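Local coordinates for protein xylulokinase (Brucella ovis, PDB 5VM1) that probably phosphorylates D-xylulose at the expense of ATP, giving D-xylulose 5-phosphate and ADP, as a sugar kinase of the FGGY family, at residues A54-A59 with K162-L167; T128-F133 with H285-A290; G334-L339 with G356-L361. All blocks are in the same frame, centred on the assembly; numbering follows the deposited sequence.

Interaction 1: residues A54-A59 with K162-L167; sequences AQWIKA and KDYLRL
Helix segments 54-59 and 162-167 cross at -66° with their axes 10.3 Å apart, and the CA atoms of Ile57 and Leu165 are the nearest pair, 7.0 Å apart. This is helix-helix packing within the N-terminal FGGY domain, which belongs to the actin-like ATPase clan. No hydrogen bond spans the two segments; the join is apolar. Trp56, Ile57, Tyr164 and Leu165 carry it.

Tyr164 lies between the helices. Its CG is anti to the backbone N (chi1 -177°), which sends the ring out towards helix 53-70. Trp56 meets the base of this side chain: CZ3 of Trp56 comes to 4.0 Å from CB of Tyr164, which sits at the edge of the indole, near its plane. Ile57 meets the ring further out. Its CD1 lies 3.7 Å from CE2 of Tyr164, and the two side chains cross at about a right angle. Leu165 fills in beside them, with its CD1 4.3 Å from CG1 of Ile57.

NE1 of Trp56 bonds to OE1 of Gln51, just ahead of helix 53-70. Strand 91-93 adds Thr91 against Trp56 and Leu93 against Tyr164. The side chain of Leu165 is about 8 Å from that of Asp14, a residue predicted to matter for activity, so the contact lies near that predicted site.

Helix 161-170 also carries a buried salt-bridge network of Lys162, Asp163 and Arg166. Lys162 is further paired with Asp176 and Asp179, and Arg166 bonds to backbone carbonyls that include Ala238 and Gly239 of strand 236-242. Both cations converge on one oxygen, from opposite faces of the carboxylate plane: OD1 of Asp163 is 2.9 Å from NZ of Lys162 and 3.1 Å from NH1 of Arg166.

Interaction 2: residues T128-F133 with H285-A290; sequences TGNIVF and HAFCHA
Asn130 uses its side-chain amide to grip the backbone of Ala286. Its CG is anti to the carbonyl carbon (chi1 -60°), and the amide reaches across to strand 285-288. OD1 of Asn130 accepts from N of Ala286 at 2.7 Å, in the carbonyl plane and on a lone pair. ND2 of Asn130 gives to O of Ala286 at 2.9 Å, from above that carbonyl's plane. The amide thus bonds both the N and the O of one residue. His285 ND1 adds a weak bond to the same OD1.

The Phe287 ring meets the amide obliquely, with CE1 3.4 Å from ND2 of Asn130 and the planes 41° apart. Phe133 and His285 meet rim to rim, CE2 of Phe133 being 3.7 Å from CE1 of His285. At the end of helix 122-128, OG1 of Thr128 accepts from N of Asn130, an ST turn, and also bonds to O of Phe124.

The contact joins the two FGGY domains near the predicted sugar site: the side chain of Phe287 is about 4 Å from that of Met87, a predicted substrate-binding residue. The loop leads on to helix 137-147, with Val132 resting on helix 112-120. Strand 285-288 is an outermost strand of its sheet and pairs with strand 295-301.

Interaction 3: residues G334-L339 with G356-L361; sequences GSVTFL and GSFCGL
Phe338 and Phe358 sit side by side on one face of a two-stranded antiparallel ribbon, a non-hydrogen-bonded pair. Their rings meet obliquely, with planes at 45° and centroids 4.9 Å apart. CD1 of Phe338 lies over one face of the Phe358 ring, offset toward its rim, and is 3.6 Å from CE1 of Phe358. CG of Phe358 is anti to its carbonyl carbon (chi1 -81°), and this brings the ring up against Phe338. Val336 adds to this group, its CG1 3.8 Å from CD1 of Phe358.

Thr337 pairs with Cys359, and Leu339 with Ser357. Their side chains point to the other face of the ribbon. Each pair is closed by two backbone hydrogen bonds; the longest of the four, Ser357 N to Leu339 O, is 3.2 Å.

Beyond the strands, Ser335 OG donates to O of Gly360 at 2.9 Å, in the carbonyl plane. Gly360, with positive phi, makes a CA-H...O contact with O of Ser335, 3.2 Å from CA to O.

Helices cover both faces of the ribbon, whose two strands belong to the C-terminal FGGY domain. The phenylalanines pack on Val374 of helix 367-390, and helix 305-315 gives Ala307 to Phe338 and Trp310 to Phe358. Thr337, Leu339 and Cys359 rest on helix 470-488.

The three contacts run from the N-terminal FGGY domain, across the domain junction, into the C-terminal domain. The segments of interactions 1 and 2 alternate along the chain, and their centres are about 24 Å apart. Interaction 3 comes after both. Its centre is about 33 Å from that of interaction 2 and about 46 Å from that of interaction 1, on the opposite side of the chain's centre from the latter. None touches another. Interaction 3 is a small ribbon away from the predicted sites. Interaction 2 lies at the junction of the domains, where the FGGY kinases have their catalytic cleft; interaction 1 approaches another predicted site from within the N-terminal domain.

Interaction 1: residues A54-A59 with K162-L167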
ATOM      1  N   ALA A  54     -16.794   5.914 -13.112  1.00 42.78           N
ATOM      2  CA  ALA A  54     -17.881   5.027 -13.514  1.00 47.33           C
ATOM      3  C   ALA A  54     -17.388   3.609 -13.717  1.00 47.23           C
ATOM      4  O   ALA A  54     -18.107   2.660 -13.409  1.00 54.68           O
ATOM      5  CB  ALA A  54     -18.560   5.522 -14.791  1.00 45.59           C
ATOM      6  N   GLN A  55     -16.158   3.446 -14.198  1.00 51.22           N
ATOM      7  CA  GLN A  55     -15.644   2.102 -14.424  1.00 50.50           C
ATOM      8  C   GLN A  55     -15.528   1.343 -13.118  1.00 49.40           C
ATOM      9  O   GLN A  55     -15.838   0.148 -13.066  1.00 52.29           O
ATOM     10  CB  GLN A  55     -14.292   2.156 -15.139  1.00 49.76           C
ATOM     11  CG  GLN A  55     -14.286   1.471 -16.489  1.00 54.64           C
ATOM     12  CD  GLN A  55     -15.212   2.141 -17.496  1.00 64.95           C
ATOM     13  OE1 GLN A  55     -15.239   3.371 -17.612  1.00 74.60           O
ATOM     14  NE2 GLN A  55     -15.974   1.332 -18.234  1.00 61.14           N
ATOM     15  N   TRP A  56     -15.140   2.040 -12.040  1.00 51.14           N
ATOM     16  CA  TRP A  56     -15.122   1.432 -10.710  1.00 51.06           C
ATOM     17  C   TRP A  56     -16.474   0.822 -10.358  1.00 56.43           C
ATOM     18  O   TRP A  56     -16.557  -0.327  -9.910  1.00 65.18           O
ATOM     19  CB  TRP A  56     -14.764   2.472  -9.649  1.00 49.65           C
ATOM     20  CG  TRP A  56     -13.440   3.104  -9.798  1.00 52.10           C
ATOM     21  CD1 TRP A  56     -12.375   2.633 -10.513  1.00 50.04           C
ATOM     22  CD2 TRP A  56     -13.020   4.357  -9.218  1.00 50.00           C
ATOM     23  NE1 TRP A  56     -11.317   3.518 -10.418  1.00 51.14           N
ATOM     24  CE2 TRP A  56     -11.688   4.583  -9.635  1.00 47.60           C
ATOM     25  CE3 TRP A  56     -13.644   5.312  -8.405  1.00 38.05           C
ATOM     26  CZ2 TRP A  56     -10.970   5.717  -9.252  1.00 39.51           C
ATOM     27  CZ3 TRP A  56     -12.929   6.441  -8.031  1.00 31.24           C
ATOM     28  CH2 TRP A  56     -11.614   6.633  -8.452  1.00 38.40           C
ATOM     29  N   ILE A  57     -17.553   1.574 -10.580  1.00 48.34           N
ATOM     30  CA  ILE A  57     -18.882   1.088 -10.232  1.00 49.26           C
ATOM     31  C   ILE A  57     -19.305  -0.093 -11.118  1.00 49.92           C
ATOM     32  O   ILE A  57     -19.874  -1.078 -10.625  1.00 49.19           O
ATOM     33  CB  ILE A  57     -19.876   2.260 -10.254  1.00 50.62           C
ATOM     34  CG1 ILE A  57     -19.430   3.289  -9.195  1.00 52.10           C
ATOM     35  CG2 ILE A  57     -21.292   1.777 -10.001  1.00 45.68           C
ATOM     36  CD1 ILE A  57     -20.407   4.435  -9.000  1.00 52.11           C
ATOM     37  N   LYS A  58     -19.054  -0.023 -12.426  1.00 46.31           N
ATOM     38  CA  LYS A  58     -19.393  -1.160 -13.279  1.00 58.62           C
ATOM     39  C   LYS A  58     -18.611  -2.404 -12.852  1.00 63.05           C
ATOM     40  O   LYS A  58     -19.146  -3.522 -12.856  1.00 63.53           O
ATOM     41  CB  LYS A  58     -19.151  -0.833 -14.759  1.00 54.19           C
ATOM     42  N   ALA A  59     -17.337  -2.228 -12.489  1.00 59.45           N
ATOM     43  CA  ALA A  59     -16.529  -3.364 -12.053  1.00 56.65           C
ATOM     44  C   ALA A  59     -17.029  -3.912 -10.723  1.00 59.92           C
ATOM     45  O   ALA A  59     -17.119  -5.131 -10.529  1.00 55.83           O
ATOM     46  CB  ALA A  59     -15.062  -2.939 -11.936  1.00 42.33           C
ATOM     47  N   LYS A 162     -11.924   4.708  -2.857  1.00 31.18           N
ATOM     48  CA  LYS A 162     -12.842   3.870  -2.091  1.00 38.14           C
ATOM     49  C   LYS A 162     -13.976   4.698  -1.500  1.00 41.90           C
ATOM     50  O   LYS A 162     -15.064   4.167  -1.248  1.00 44.11           O
ATOM     51  CB  LYS A 162     -12.112   3.086  -0.993  1.00 27.19           C
ATOM     52  CG  LYS A 162     -11.929   3.821   0.309  1.00 33.80           C
ATOM     53  CD  LYS A 162     -11.463   2.880   1.390  1.00 37.65           C
ATOM     54  CE  LYS A 162     -11.399   3.587   2.735  1.00 41.40           C
ATOM     55  NZ  LYS A 162     -11.029   5.037   2.616  1.00 40.72           N
ATOM     56  N   ASP A 163     -13.721   5.987  -1.241  1.00 34.52           N
ATOM     57  CA  ASP A 163     -14.738   6.873  -0.703  1.00 36.88           C
ATOM     58  C   ASP A 163     -15.737   7.332  -1.774  1.00 40.77           C
ATOM     59  O   ASP A 163     -16.853   7.730  -1.435  1.00 41.76           O
ATOM     60  CB  ASP A 163     -14.069   8.046   0.021  1.00 37.26           C
ATOM     61  CG  ASP A 163     -13.089   7.587   1.141  1.00 41.04           C
ATOM     62  OD1 ASP A 163     -13.352   6.572   1.838  1.00 38.86           O
ATOM     63  OD2 ASP A 163     -12.062   8.270   1.353  1.00 39.81           O
ATOM     64  N   TYR A 164     -15.349   7.354  -3.052  1.00 41.96           N
ATOM     65  CA  TYR A 164     -16.348   7.537  -4.106  1.00 40.96           C
ATOM     66  C   TYR A 164     -17.244   6.313  -4.207  1.00 42.85           C
ATOM     67  O   TYR A 164     -18.430   6.411  -4.561  1.00 35.66           O
ATOM     68  CB  TYR A 164     -15.705   7.791  -5.474  1.00 31.70           C
ATOM     69  CG  TYR A 164     -16.745   8.046  -6.556  1.00 33.86           C
ATOM     70  CD1 TYR A 164     -17.282   9.321  -6.745  1.00 34.80           C
ATOM     71  CD2 TYR A 164     -17.209   7.023  -7.363  1.00 35.29           C
ATOM     72  CE1 TYR A 164     -18.246   9.567  -7.722  1.00 42.27           C
ATOM     73  CE2 TYR A 164     -18.183   7.259  -8.360  1.00 37.89           C
ATOM     74  CZ  TYR A 164     -18.698   8.529  -8.529  1.00 43.25           C
ATOM     75  OH  TYR A 164     -19.656   8.776  -9.497  1.00 43.66           O
ATOM     76  N   LEU A 165     -16.651   5.138  -4.037  1.00 39.54           N
ATOM     77  CA  LEU A 165     -17.445   3.931  -4.004  1.00 37.65           C
ATOM     78  C   LEU A 165     -18.418   3.962  -2.821  1.00 46.89           C
ATOM     79  O   LEU A 165     -19.578   3.552  -2.951  1.00 47.50           O
ATOM     80  CB  LEU A 165     -16.507   2.728  -3.981  1.00 33.67           C
ATOM     81  CG  LEU A 165     -17.060   1.386  -4.473  1.00 38.10           C
ATOM     82  CD1 LEU A 165     -17.436   1.387  -5.953  1.00 40.85           C
ATOM     83  CD2 LEU A 165     -16.041   0.318  -4.176  1.00 36.24           C
ATOM     84  N   ARG A 166     -17.971   4.477  -1.667  1.00 42.75           N
ATOM     85  CA  ARG A 166     -18.855   4.599  -0.512  1.00 45.04           C
ATOM     86  C   ARG A 166     -19.979   5.592  -0.790  1.00 47.91           C
ATOM     87  O   ARG A 166     -21.086   5.451  -0.247  1.00 43.86           O
ATOM     88  CB  ARG A 166     -18.067   5.010   0.741  1.00 37.52           C
ATOM     89  CG  ARG A 166     -18.933   5.156   2.023  1.00 39.40           C
ATOM     90  CD  ARG A 166     -18.456   6.275   2.941  1.00 35.37           C
ATOM     91  NE  ARG A 166     -17.018   6.157   3.178  1.00 33.11           N
ATOM     92  CZ  ARG A 166     -16.433   5.216   3.922  1.00 32.71           C
ATOM     93  NH1 ARG A 166     -15.108   5.211   4.044  1.00 30.89           N
ATOM     94  NH2 ARG A 166     -17.149   4.291   4.550  1.00 34.37           N
ATOM     95  N   LEU A 167     -19.693   6.633  -1.582  1.00 45.91           N
ATOM     96  CA  LEU A 167     -20.725   7.598  -1.941  1.00 44.31           C
ATOM     97  C   LEU A 167     -21.818   6.926  -2.747  1.00 53.87           C
ATOM     98  O   LEU A 167     -23.007   7.177  -2.528  1.00 61.95           O
ATOM     99  CB  LEU A 167     -20.124   8.743  -2.750  1.00 37.87           C
ATOM    100  CG  LEU A 167     -21.083   9.819  -3.259  1.00 42.74           C
ATOM    101  CD1 LEU A 167     -21.747  10.571  -2.114  1.00 41.19           C
ATOM    102  CD2 LEU A 167     -20.361  10.762  -4.194  1.00 38.99           C
TER

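Interaction 2: residues T128-F133 with H285-A290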
ATOM      1  N   THR A 128       1.897  16.753   8.052  1.00 32.60           N
ATOM      2  CA  THR A 128       1.603  15.405   7.581  1.00 30.75           C
ATOM      3  C   THR A 128       2.615  14.364   8.037  1.00 31.65           C
ATOM      4  O   THR A 128       2.282  13.175   8.058  1.00 34.37           O
ATOM      5  CB  THR A 128       1.564  15.332   6.042  1.00 35.56           C
ATOM      6  OG1 THR A 128       2.903  15.340   5.534  1.00 37.28           O
ATOM      7  CG2 THR A 128       0.768  16.453   5.402  1.00 29.29           C
ATOM      8  N   GLY A 129       3.843  14.768   8.378  1.00 35.67           N
ATOM      9  CA  GLY A 129       4.917  13.827   8.657  1.00 33.45           C
ATOM     10  C   GLY A 129       5.474  13.090   7.452  1.00 32.37           C
ATOM     11  O   GLY A 129       6.229  12.131   7.629  1.00 39.68           O
ATOM     12  N   ASN A 130       5.137  13.506   6.230  1.00 31.23           N
ATOM     13  CA  ASN A 130       5.539  12.788   5.029  1.00 38.19           C
ATOM     14  C   ASN A 130       6.062  13.747   3.962  1.00 35.79           C
ATOM     15  O   ASN A 130       5.719  14.934   3.921  1.00 33.76           O
ATOM     16  CB  ASN A 130       4.377  11.959   4.434  1.00 33.18           C
ATOM     17  CG  ASN A 130       3.843  10.909   5.407  1.00 40.45           C
ATOM     18  OD1 ASN A 130       4.454   9.869   5.598  1.00 33.25           O
ATOM     19  ND2 ASN A 130       2.659  11.168   5.993  1.00 43.36           N
ATOM     20  N   ILE A 131       6.896  13.200   3.083  1.00 31.20           N
ATOM     21  CA  ILE A 131       7.265  13.891   1.859  1.00 40.13           C
ATOM     22  C   ILE A 131       6.030  14.046   0.977  1.00 44.84           C
ATOM     23  O   ILE A 131       5.145  13.180   0.955  1.00 56.20           O
ATOM     24  CB  ILE A 131       8.370  13.091   1.144  1.00 45.58           C
ATOM     25  CG1 ILE A 131       9.665  13.112   1.962  1.00 45.22           C
ATOM     26  CG2 ILE A 131       8.585  13.599  -0.289  1.00 44.11           C
ATOM     27  CD1 ILE A 131      10.737  12.156   1.457  1.00 38.30           C
ATOM     28  N   VAL A 132       5.951  15.165   0.258  1.00 30.56           N
ATOM     29  CA  VAL A 132       4.867  15.401  -0.694  1.00 29.45           C
ATOM     30  C   VAL A 132       5.345  14.888  -2.051  1.00 36.03           C
ATOM     31  O   VAL A 132       6.094  15.560  -2.766  1.00 42.25           O
ATOM     32  CB  VAL A 132       4.458  16.875  -0.758  1.00 30.22           C
ATOM     33  CG1 VAL A 132       3.145  17.042  -1.514  1.00 29.15           C
ATOM     34  CG2 VAL A 132       4.370  17.471   0.629  1.00 30.83           C
ATOM     35  N   PHE A 133       4.943  13.677  -2.391  1.00 29.79           N
ATOM     36  CA  PHE A 133       5.212  13.149  -3.718  1.00 34.84           C
ATOM     37  C   PHE A 133       4.101  13.518  -4.697  1.00 48.00           C
ATOM     38  O   PHE A 133       2.970  13.830  -4.293  1.00 46.77           O
ATOM     39  CB  PHE A 133       5.390  11.640  -3.652  1.00 33.07           C
ATOM     40  CG  PHE A 133       6.664  11.226  -3.016  1.00 34.00           C
ATOM     41  CD1 PHE A 133       7.851  11.320  -3.721  1.00 31.41           C
ATOM     42  CD2 PHE A 133       6.690  10.752  -1.709  1.00 39.10           C
ATOM     43  CE1 PHE A 133       9.037  10.942  -3.135  1.00 40.75           C
ATOM     44  CE2 PHE A 133       7.877  10.363  -1.124  1.00 30.57           C
ATOM     45  CZ  PHE A 133       9.050  10.460  -1.830  1.00 32.40           C
ATOM     46  N   HIS A 285       7.368   6.761   5.235  1.00 30.84           N
ATOM     47  CA  HIS A 285       5.995   7.251   5.361  1.00 26.88           C
ATOM     48  C   HIS A 285       5.440   6.909   6.740  1.00 29.53           C
ATOM     49  O   HIS A 285       5.712   5.832   7.282  1.00 32.45           O
ATOM     50  CB  HIS A 285       5.098   6.671   4.262  1.00 25.20           C
ATOM     51  CG  HIS A 285       5.431   7.210   2.911  1.00 35.63           C
ATOM     52  ND1 HIS A 285       5.346   8.554   2.610  1.00 45.50           N
ATOM     53  CD2 HIS A 285       5.939   6.612   1.810  1.00 36.80           C
ATOM     54  CE1 HIS A 285       5.738   8.754   1.364  1.00 41.26           C
ATOM     55  NE2 HIS A 285       6.115   7.593   0.860  1.00 46.16           N
ATOM     56  N   ALA A 286       4.678   7.848   7.313  1.00 27.12           N
ATOM     57  CA  ALA A 286       3.971   7.632   8.578  1.00 37.07           C
ATOM     58  C   ALA A 286       2.525   8.058   8.377  1.00 38.86           C
ATOM     59  O   ALA A 286       2.243   9.241   8.144  1.00 31.67           O
ATOM     60  CB  ALA A 286       4.594   8.402   9.744  1.00 29.01           C
ATOM     61  N   PHE A 287       1.620   7.095   8.477  1.00 36.44           N
ATOM     62  CA  PHE A 287       0.210   7.307   8.228  1.00 36.23           C
ATOM     63  C   PHE A 287      -0.580   6.754   9.398  1.00 40.80           C
ATOM     64  O   PHE A 287      -0.110   5.866  10.126  1.00 42.33           O
ATOM     65  CB  PHE A 287      -0.269   6.589   6.956  1.00 39.99           C
ATOM     66  CG  PHE A 287       0.358   7.066   5.684  1.00 36.22           C
ATOM     67  CD1 PHE A 287       0.477   8.413   5.405  1.00 37.74           C
ATOM     68  CD2 PHE A 287       0.784   6.150   4.729  1.00 37.57           C
ATOM     69  CE1 PHE A 287       1.032   8.844   4.192  1.00 34.24           C
ATOM     70  CE2 PHE A 287       1.338   6.572   3.519  1.00 28.37           C
ATOM     71  CZ  PHE A 287       1.462   7.925   3.254  1.00 26.60           C
ATOM     72  N   CYS A 288      -1.820   7.235   9.521  1.00 32.63           N
ATOM     73  CA  CYS A 288      -2.768   6.603  10.431  1.00 32.10           C
ATOM     74  C   CYS A 288      -3.063   5.182   9.970  1.00 36.41           C
ATOM     75  O   CYS A 288      -3.057   4.876   8.774  1.00 39.81           O
ATOM     76  CB  CYS A 288      -4.084   7.386  10.483  1.00 34.87           C
ATOM     77  SG  CYS A 288      -3.934   9.142  10.904  1.00 39.82           S
ATOM     78  N   HIS A 289      -3.316   4.306  10.934  1.00 28.72           N
ATOM     79  CA  HIS A 289      -3.787   2.966  10.629  1.00 29.84           C
ATOM     80  C   HIS A 289      -5.308   2.977  10.508  1.00 34.27           C
ATOM     81  O   HIS A 289      -5.955   4.011  10.644  1.00 31.96           O
ATOM     82  CB  HIS A 289      -3.338   1.985  11.705  1.00 31.99           C
ATOM     83  CG  HIS A 289      -3.136   0.587  11.207  1.00 38.18           C
ATOM     84  ND1 HIS A 289      -3.917   0.030  10.218  1.00 36.66           N
ATOM     85  CD2 HIS A 289      -2.274  -0.383  11.597  1.00 34.76           C
ATOM     86  CE1 HIS A 289      -3.544  -1.221  10.017  1.00 40.27           C
ATOM     87  NE2 HIS A 289      -2.558  -1.499  10.848  1.00 38.79           N
ATOM     88  N   ALA A 290      -5.895   1.828  10.202  1.00 42.75           N
ATOM     89  CA  ALA A 290      -7.347   1.751  10.141  1.00 38.84           C
ATOM     90  C   ALA A 290      -7.964   1.648  11.516  1.00 39.97           C
ATOM     91  O   ALA A 290      -9.189   1.695  11.627  1.00 35.18           O
ATOM     92  CB  ALA A 290      -7.807   0.564   9.306  1.00 31.86           C
TER

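Interaction 3: residues G334-L339 with G356-L361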
ATOM      1  N   GLY A 334      28.993 -13.360  -2.792  1.00 51.99           N
ATOM      2  CA  GLY A 334      30.219 -13.245  -3.543  1.00 35.33           C
ATOM      3  C   GLY A 334      30.648 -11.798  -3.709  1.00 34.48           C
ATOM      4  O   GLY A 334      30.146 -10.877  -3.058  1.00 55.57           O
ATOM      5  N   SER A 335      31.587 -11.597  -4.630  1.00 35.32           N
ATOM      6  CA  SER A 335      32.139 -10.265  -4.829  1.00 38.39           C
ATOM      7  C   SER A 335      31.175  -9.352  -5.560  1.00 42.65           C
ATOM      8  O   SER A 335      31.369  -8.133  -5.527  1.00 46.36           O
ATOM      9  CB  SER A 335      33.474 -10.354  -5.582  1.00 35.97           C
ATOM     10  OG  SER A 335      33.322 -10.899  -6.868  1.00 38.61           O
ATOM     11  N   VAL A 336      30.131  -9.914  -6.176  1.00 37.06           N
ATOM     12  CA  VAL A 336      29.136  -9.128  -6.901  1.00 37.01           C
ATOM     13  C   VAL A 336      28.139  -8.496  -5.931  1.00 37.89           C
ATOM     14  O   VAL A 336      27.605  -9.157  -5.032  1.00 46.92           O
ATOM     15  CB  VAL A 336      28.400  -9.983  -7.936  1.00 32.19           C
ATOM     16  CG1 VAL A 336      27.406  -9.102  -8.627  1.00 38.01           C
ATOM     17  CG2 VAL A 336      29.360 -10.586  -8.938  1.00 32.82           C
ATOM     18  N   THR A 337      27.898  -7.204  -6.110  1.00 32.99           N
ATOM     19  CA  THR A 337      26.929  -6.432  -5.350  1.00 30.18           C
ATOM     20  C   THR A 337      25.951  -5.788  -6.327  1.00 35.31           C
ATOM     21  O   THR A 337      26.353  -5.296  -7.387  1.00 43.40           O
ATOM     22  CB  THR A 337      27.642  -5.354  -4.484  1.00 34.01           C
ATOM     23  OG1 THR A 337      28.398  -5.979  -3.420  1.00 38.92           O
ATOM     24  CG2 THR A 337      26.653  -4.347  -3.904  1.00 31.18           C
ATOM     25  N   PHE A 338      24.668  -5.796  -5.992  1.00 30.25           N
ATOM     26  CA  PHE A 338      23.651  -5.176  -6.841  1.00 31.77           C
ATOM     27  C   PHE A 338      22.965  -4.054  -6.063  1.00 39.73           C
ATOM     28  O   PHE A 338      22.477  -4.270  -4.946  1.00 41.93           O
ATOM     29  CB  PHE A 338      22.631  -6.209  -7.322  1.00 28.36           C
ATOM     30  CG  PHE A 338      21.533  -5.644  -8.165  1.00 29.15           C
ATOM     31  CD1 PHE A 338      21.768  -5.229  -9.457  1.00 39.20           C
ATOM     32  CD2 PHE A 338      20.259  -5.538  -7.670  1.00 36.98           C
ATOM     33  CE1 PHE A 338      20.749  -4.710 -10.244  1.00 35.05           C
ATOM     34  CE2 PHE A 338      19.237  -5.024  -8.447  1.00 33.11           C
ATOM     35  CZ  PHE A 338      19.483  -4.614  -9.733  1.00 32.14           C
ATOM     36  N   LEU A 339      23.010  -2.842  -6.609  1.00 33.82           N
ATOM     37  CA  LEU A 339      22.182  -1.756  -6.096  1.00 36.74           C
ATOM     38  C   LEU A 339      20.877  -1.697  -6.887  1.00 39.57           C
ATOM     39  O   LEU A 339      20.920  -1.453  -8.099  1.00 42.40           O
ATOM     40  CB  LEU A 339      22.906  -0.429  -6.198  1.00 33.14           C
ATOM     41  CG  LEU A 339      24.076  -0.074  -5.304  1.00 29.37           C
ATOM     42  CD1 LEU A 339      24.205   1.432  -5.398  1.00 34.98           C
ATOM     43  CD2 LEU A 339      23.881  -0.495  -3.878  1.00 28.96           C
ATOM     44  N   GLY A 356      20.837   1.992 -10.811  1.00 32.52           N
ATOM     45  CA  GLY A 356      21.244   0.662 -10.434  1.00 30.16           C
ATOM     46  C   GLY A 356      22.674   0.375 -10.831  1.00 28.28           C
ATOM     47  O   GLY A 356      23.251   1.040 -11.694  1.00 36.77           O
ATOM     48  N   SER A 357      23.224  -0.668 -10.218  1.00 28.85           N
ATOM     49  CA  SER A 357      24.629  -1.003 -10.399  1.00 26.27           C
ATOM     50  C   SER A 357      24.899  -2.450 -10.027  1.00 39.95           C
ATOM     51  O   SER A 357      24.404  -2.938  -9.007  1.00 50.40           O
ATOM     52  CB  SER A 357      25.510  -0.104  -9.531  1.00 26.17           C
ATOM     53  OG  SER A 357      26.860  -0.507  -9.615  1.00 36.24           O
ATOM     54  N   PHE A 358      25.741  -3.098 -10.827  1.00 43.07           N
ATOM     55  CA  PHE A 358      26.458  -4.303 -10.439  1.00 36.54           C
ATOM     56  C   PHE A 358      27.898  -3.895 -10.175  1.00 37.51           C
ATOM     57  O   PHE A 358      28.479  -3.141 -10.956  1.00 40.98           O
ATOM     58  CB  PHE A 358      26.462  -5.361 -11.548  1.00 39.13           C
ATOM     59  CG  PHE A 358      25.213  -6.167 -11.632  1.00 33.94           C
ATOM     60  CD1 PHE A 358      24.928  -7.117 -10.669  1.00 34.80           C
ATOM     61  CD2 PHE A 358      24.346  -6.022 -12.714  1.00 31.06           C
ATOM     62  CE1 PHE A 358      23.753  -7.895 -10.743  1.00 32.97           C
ATOM     63  CE2 PHE A 358      23.185  -6.797 -12.807  1.00 32.98           C
ATOM     64  CZ  PHE A 358      22.892  -7.733 -11.806  1.00 32.80           C
ATOM     65  N   CYS A 359      28.473  -4.390  -9.083  1.00 42.51           N
ATOM     66  CA  CYS A 359      29.881  -4.156  -8.772  1.00 45.73           C
ATOM     67  C   CYS A 359      30.510  -5.485  -8.397  1.00 42.60           C
ATOM     68  O   CYS A 359      29.823  -6.479  -8.159  1.00 44.95           O
ATOM     69  CB  CYS A 359      30.113  -3.133  -7.640  1.00 36.60           C
ATOM     70  SG  CYS A 359      29.859  -1.419  -8.163  1.00 47.28           S
ATOM     71  N   GLY A 360      31.833  -5.509  -8.421  1.00 34.19           N
ATOM     72  CA  GLY A 360      32.529  -6.734  -8.113  1.00 47.33           C
ATOM     73  C   GLY A 360      32.493  -7.780  -9.190  1.00 51.30           C
ATOM     74  O   GLY A 360      32.696  -8.956  -8.891  1.00 63.81           O
ATOM     75  N   LEU A 361      32.245  -7.391 -10.438  1.00 41.08           N
ATOM     76  CA  LEU A 361      32.151  -8.375 -11.501  1.00 38.32           C
ATOM     77  C   LEU A 361      33.507  -9.010 -11.771  1.00 39.57           C
ATOM     78  O   LEU A 361      34.533  -8.334 -11.852  1.00 41.06           O
ATOM     79  CB  LEU A 361      31.589  -7.760 -12.784  1.00 36.30           C
ATOM     80  CG  LEU A 361      30.213  -7.107 -12.725  1.00 34.07           C
ATOM     81  CD1 LEU A 361      29.934  -6.403 -14.047  1.00 34.30           C
ATOM     82  CD2 LEU A 361      29.099  -8.105 -12.346  1.00 35.10           C
TER